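Local coordinates for helicase of the snf2/rad54 family (Sulfolobus solfataricus, PDB 1Z5Z), which probably couples ATP hydrolysis to translocation along double-stranded DNA, as a SWI2/SNF2 ATPase of which this is the C-terminal domain, at residues F190-N195 / K229-L234; N137-F142 / I156-N161. All blocks are in the same frame, centred on the assembly; numbering follows the deposited sequence.

Contact 1: residues F190-N195 / K229-L234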
# COMPACT_ATOMS: atom_id res chain seq x y z
N PHE A 190 0.21 0.58 -4.73
CA PHE A 190 0.76 1.44 -3.67
C PHE A 190 1.10 0.72 -2.38
O PHE A 190 2.06 1.06 -1.69
CB PHE A 190 -0.21 2.57 -3.40
CG PHE A 190 0.42 3.76 -2.75
CD1 PHE A 190 1.05 4.73 -3.54
CD2 PHE A 190 0.39 3.92 -1.38
CE1 PHE A 190 1.64 5.85 -2.97
CE2 PHE A 190 0.99 5.04 -0.78
CZ PHE A 190 1.61 6.01 -1.57
N ASP A 191 0.28 -0.28 -2.04
CA ASP A 191 0.54 -1.10 -0.85
C ASP A 191 -0.07 -2.47 -1.13
O ASP A 191 -0.78 -2.64 -2.14
CB ASP A 191 -0.03 -0.45 0.43
CG ASP A 191 -1.46 -0.02 0.27
OD1 ASP A 191 -1.75 1.17 0.52
OD2 ASP A 191 -2.29 -0.87 -0.11
N ARG A 192 0.21 -3.43 -0.27
CA ARG A 192 -0.23 -4.80 -0.47
C ARG A 192 -1.70 -5.01 -0.18
O ARG A 192 -2.04 -5.52 0.86
CB ARG A 192 0.62 -5.75 0.39
CG ARG A 192 0.82 -7.11 -0.31
CD ARG A 192 1.60 -8.13 0.50
NE ARG A 192 2.14 -9.14 -0.42
CZ ARG A 192 3.33 -9.08 -1.01
NH1 ARG A 192 3.71 -10.05 -1.82
NH2 ARG A 192 4.17 -8.07 -0.77
N TRP A 193 -2.57 -4.62 -1.12
CA TRP A 193 -4.03 -4.72 -0.93
C TRP A 193 -4.61 -6.06 -1.38
O TRP A 193 -5.73 -6.44 -1.01
CB TRP A 193 -4.73 -3.65 -1.77
CG TRP A 193 -4.49 -3.81 -3.27
CD1 TRP A 193 -3.46 -3.29 -4.00
CD2 TRP A 193 -5.29 -4.56 -4.20
NE1 TRP A 193 -3.56 -3.67 -5.30
CE2 TRP A 193 -4.67 -4.45 -5.46
CE3 TRP A 193 -6.47 -5.33 -4.08
CZ2 TRP A 193 -5.19 -5.07 -6.62
CZ3 TRP A 193 -6.99 -5.95 -5.23
CH2 TRP A 193 -6.35 -5.82 -6.48
N TRP A 194 -3.86 -6.73 -2.24
CA TRP A 194 -4.31 -7.95 -2.87
C TRP A 194 -4.27 -9.24 -2.08
O TRP A 194 -3.57 -9.39 -1.06
CB TRP A 194 -3.57 -8.15 -4.21
CG TRP A 194 -2.14 -8.55 -4.04
CD1 TRP A 194 -1.66 -9.83 -3.83
CD2 TRP A 194 -1.01 -7.68 -4.03
NE1 TRP A 194 -0.30 -9.79 -3.69
CE2 TRP A 194 0.13 -8.48 -3.80
CE3 TRP A 194 -0.84 -6.29 -4.17
CZ2 TRP A 194 1.41 -7.95 -3.73
CZ3 TRP A 194 0.43 -5.75 -4.09
CH2 TRP A 194 1.55 -6.58 -3.88
N ASN A 195 -5.04 -10.18 -2.59
CA ASN A 195 -5.14 -11.49 -1.99
C ASN A 195 -3.89 -12.30 -2.29
O ASN A 195 -3.60 -12.59 -3.46
CB ASN A 195 -6.34 -12.20 -2.58
CG ASN A 195 -6.56 -13.53 -1.95
OD1 ASN A 195 -5.60 -14.25 -1.66
ND2 ASN A 195 -7.82 -13.88 -1.73
N LYS A 229 9.90 -7.62 4.27
CA LYS A 229 9.95 -8.96 4.88
C LYS A 229 8.89 -9.90 4.37
O LYS A 229 9.17 -11.05 4.02
CB LYS A 229 9.79 -8.88 6.39
CG LYS A 229 11.07 -8.66 7.15
CD LYS A 229 11.83 -7.50 6.61
CE LYS A 229 13.03 -7.23 7.45
NZ LYS A 229 13.05 -5.79 7.61
N ILE A 230 7.65 -9.43 4.36
CA ILE A 230 6.59 -10.28 3.87
C ILE A 230 6.81 -10.61 2.40
O ILE A 230 6.65 -11.75 1.99
CB ILE A 230 5.23 -9.61 4.06
CG1 ILE A 230 4.84 -9.67 5.53
CG2 ILE A 230 4.21 -10.33 3.21
CD1 ILE A 230 4.00 -8.46 6.03
N ASP A 231 7.19 -9.63 1.60
CA ASP A 231 7.41 -9.92 0.18
C ASP A 231 8.49 -10.98 0.03
O ASP A 231 8.31 -11.96 -0.69
CB ASP A 231 7.84 -8.66 -0.57
CG ASP A 231 7.75 -8.84 -2.07
OD1 ASP A 231 8.77 -9.21 -2.68
OD2 ASP A 231 6.65 -8.62 -2.64
N GLN A 232 9.62 -10.77 0.71
CA GLN A 232 10.71 -11.74 0.64
C GLN A 232 10.26 -13.13 1.05
O GLN A 232 10.60 -14.11 0.39
CB GLN A 232 11.87 -11.30 1.55
CG GLN A 232 12.63 -10.12 1.00
CD GLN A 232 13.63 -9.57 1.98
OE1 GLN A 232 14.33 -8.59 1.69
NE2 GLN A 232 13.71 -10.18 3.16
N LEU A 233 9.52 -13.24 2.15
CA LEU A 233 9.06 -14.55 2.62
C LEU A 233 8.20 -15.35 1.62
O LEU A 233 8.37 -16.57 1.48
CB LEU A 233 8.28 -14.39 3.91
CG LEU A 233 9.07 -14.35 5.20
CD1 LEU A 233 8.12 -14.04 6.33
CD2 LEU A 233 9.79 -15.69 5.42
N LEU A 234 7.27 -14.67 0.94
CA LEU A 234 6.41 -15.34 -0.03
C LEU A 234 7.23 -15.80 -1.21
O LEU A 234 7.13 -16.94 -1.64
CB LEU A 234 5.33 -14.39 -0.53
CG LEU A 234 4.41 -13.67 0.45
CD1 LEU A 234 3.34 -12.93 -0.35
CD2 LEU A 234 3.78 -14.65 1.42

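Contact 2: residues N137-F142 / I156-N161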
# COMPACT_ATOMS: atom_id res chain seq x y z
N ASN A 137 -3.04 19.07 -12.38
CA ASN A 137 -4.22 19.75 -12.89
C ASN A 137 -4.99 18.94 -13.89
O ASN A 137 -5.32 19.41 -15.01
CB ASN A 137 -3.83 21.08 -13.53
CG ASN A 137 -4.01 22.24 -12.60
OD1 ASN A 137 -3.07 22.68 -11.95
ND2 ASN A 137 -5.24 22.76 -12.53
N THR A 138 -5.29 17.71 -13.51
CA THR A 138 -6.04 16.88 -14.40
C THR A 138 -7.05 16.18 -13.53
O THR A 138 -6.89 16.16 -12.32
CB THR A 138 -5.10 15.88 -15.16
OG1 THR A 138 -5.88 15.16 -16.12
CG2 THR A 138 -4.42 14.91 -14.21
N GLU A 139 -8.09 15.64 -14.14
CA GLU A 139 -9.12 14.94 -13.38
C GLU A 139 -8.67 13.53 -12.97
O GLU A 139 -8.20 12.76 -13.82
CB GLU A 139 -10.42 14.83 -14.17
CG GLU A 139 -11.52 14.31 -13.28
CD GLU A 139 -12.83 14.01 -13.98
OE1 GLU A 139 -13.84 13.92 -13.26
OE2 GLU A 139 -12.85 13.87 -15.23
N VAL A 140 -8.83 13.18 -11.69
CA VAL A 140 -8.42 11.86 -11.19
C VAL A 140 -9.62 11.14 -10.57
O VAL A 140 -9.92 11.32 -9.39
CB VAL A 140 -7.27 12.00 -10.15
CG1 VAL A 140 -6.90 10.61 -9.52
CG2 VAL A 140 -6.05 12.67 -10.82
N PRO A 141 -10.34 10.34 -11.37
CA PRO A 141 -11.49 9.62 -10.83
C PRO A 141 -11.05 8.67 -9.73
O PRO A 141 -9.98 8.04 -9.82
CB PRO A 141 -12.08 8.92 -12.06
CG PRO A 141 -10.99 9.06 -13.12
CD PRO A 141 -10.28 10.28 -12.84
N PHE A 142 -11.86 8.58 -8.69
CA PHE A 142 -11.56 7.78 -7.50
C PHE A 142 -12.58 6.67 -7.21
O PHE A 142 -13.71 6.98 -6.84
CB PHE A 142 -11.50 8.74 -6.29
CG PHE A 142 -11.21 8.07 -4.98
CD1 PHE A 142 -11.70 8.60 -3.79
CD2 PHE A 142 -10.43 6.92 -4.93
CE1 PHE A 142 -11.42 7.98 -2.55
CE2 PHE A 142 -10.14 6.30 -3.71
CZ PHE A 142 -10.63 6.82 -2.51
N ILE A 156 -15.81 3.92 -14.21
CA ILE A 156 -15.07 2.86 -14.92
C ILE A 156 -15.15 3.05 -16.43
O ILE A 156 -14.17 2.83 -17.16
CB ILE A 156 -15.63 1.47 -14.60
CG1 ILE A 156 -15.20 1.06 -13.20
CG2 ILE A 156 -15.15 0.46 -15.65
CD1 ILE A 156 -16.07 0.03 -12.54
N SER A 157 -16.33 3.45 -16.88
CA SER A 157 -16.57 3.68 -18.29
C SER A 157 -15.71 4.87 -18.72
O SER A 157 -15.04 4.87 -19.77
CB SER A 157 -18.07 3.95 -18.50
OG SER A 157 -18.29 4.69 -19.69
N LYS A 158 -15.69 5.90 -17.88
CA LYS A 158 -14.91 7.06 -18.20
C LYS A 158 -13.42 6.74 -18.34
O LYS A 158 -12.74 7.27 -19.24
CB LYS A 158 -15.10 8.13 -17.14
CG LYS A 158 -14.27 9.36 -17.41
CD LYS A 158 -14.24 10.30 -16.22
CE LYS A 158 -15.58 10.97 -15.96
NZ LYS A 158 -15.51 11.83 -14.74
N PHE A 159 -12.88 5.89 -17.46
CA PHE A 159 -11.45 5.58 -17.56
C PHE A 159 -11.19 4.66 -18.72
O PHE A 159 -10.21 4.82 -19.41
CB PHE A 159 -10.94 4.92 -16.27
CG PHE A 159 -9.47 4.55 -16.32
CD1 PHE A 159 -9.08 3.25 -16.64
CD2 PHE A 159 -8.48 5.50 -16.09
CE1 PHE A 159 -7.72 2.90 -16.73
CE2 PHE A 159 -7.11 5.17 -16.18
CZ PHE A 159 -6.73 3.86 -16.50
N GLN A 160 -12.06 3.68 -18.93
CA GLN A 160 -11.88 2.71 -19.98
C GLN A 160 -12.05 3.24 -21.40
O GLN A 160 -11.40 2.75 -22.32
CB GLN A 160 -12.87 1.55 -19.80
CG GLN A 160 -12.56 0.59 -18.67
CD GLN A 160 -11.36 -0.30 -18.96
OE1 GLN A 160 -10.20 0.06 -18.68
NE2 GLN A 160 -11.64 -1.46 -19.54
N ASN A 161 -12.90 4.25 -21.58
CA ASN A 161 -13.17 4.73 -22.93
C ASN A 161 -12.64 6.08 -23.35
O ASN A 161 -12.67 6.40 -24.52
CB ASN A 161 -14.67 4.72 -23.19
CG ASN A 161 -15.32 3.45 -22.71
OD1 ASN A 161 -14.90 2.35 -23.07
ND2 ASN A 161 -16.35 3.60 -21.91

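Contact 1: residues F190-N195 / K229-L234
The guanidinium of Arg192 turns its edge to Asp231; Trp194 CZ2 stands 3.4 Å over the centre of one guanidinium face, the indole being tilted to it, while Arg192 CG lies against the indole face. On the other side of the plane, Ile230 CG2 approaches obliquely towards the rim, 4.3 Å from Arg192 NE. At the edge, Arg192 NH2 donates to Asp231 OD2 at 3.2 Å with an N-H...O angle of 158°, within the guanidinium plane and onto the anti lone pair, while NH1 adds a weak bond to the same oxygen at 3.4 Å. The carboxylate plane is tilted 62° from the guanidinium. Leu234 points back toward the oncoming arginine and sets CD1 against Arg192 NH1, at 3.3 Å. Arg192 is the centre of an inverse gamma turn in the loop after strand 186-189 of the parallel sheet, in what is by family the second RecA-like domain. Its side chain reaches from there to helix 226-236, extended from CG to NE and turned about its last torsion (chi4 91°), which sets the guanidinium plane across the chain. Asp231 OD2 is shared with Lys219 of strand 216-222 in a further salt bridge, and OD1 accepts from Asn32, so this buried carboxylate is held at both oxygens. A leucine in place of Arg192 would probably leave Asp231 OD2 with Lys219 as its remaining salt-bridge partner of the two, and Trp194 CZ2 without the guanidinium beneath it.

Contact 2: residues N137-F142 / I156-N161
Glu139 and Lys158 both start with CG anti to the backbone N (chi1 -171° and 178°), and beyond that point their chains differ. Glu139 stays extended and carries its carboxylate out from the loop, whereas Lys158 bends at its third torsion, -69°, which swings CE and NZ round to the acid. The two side chains cross at about a right angle, and the ammonium comes up beside both carboxylate oxygens rather than to one alone. Lys158 NZ lies 3.1 Å from Glu139 OE1 and 3.4 Å from Glu139 OE2; both hydrogen bonds are weak, and together they make a forked salt bridge. The lysine methylenes follow loosely behind, with Lys158 CD 4.0 Å from Glu139 OE2. This is a surface ion pair: Glu139 is exposed and Lys158 partly so, so solvent probably screens much of the attraction, and the two segments bury just 143 Å² between them. Behind the pair, Pro141 points to the helix, its CG 4.7 Å from Lys158 CD, a loose approach that still shields part of the ring, and it shares Val165 with Lys158 as a neighbour. The bridge joins the two ends of one step in the fold, the chain entering edge strand 142-143 and the last turns of helix 149-161, which crosses over to the adjacent parallel strand 167-171 in a beta-alpha-beta unit. Val140 packs on helix 122-136 and on Val169, while Phe159 rests on Ile168, so both segments meet the same strand 167-171.

How the contacts relate
The two contacts follow one another along the chain: contact 2 is complete before contact 1 begins. Their centres lie 27 Å apart, and their nearest atoms are about 11 Å from each other, so they do not touch. What they share is the six-stranded parallel sheet. Contact 2 sits at its margin, between the loop entering outermost strand 142-143 and helix 149-161; contact 1 lies nearer the centre of the chain, where the loop after strand 186-189 reaches helix 226-236. Strands 167-171 and 115-119 lie between 142-143 and 186-189 in the sheet. Each contact ties a loop to a helix by a salt bridge, one partly buried, the other at the surface, so the two ties act at separate parts of one domain.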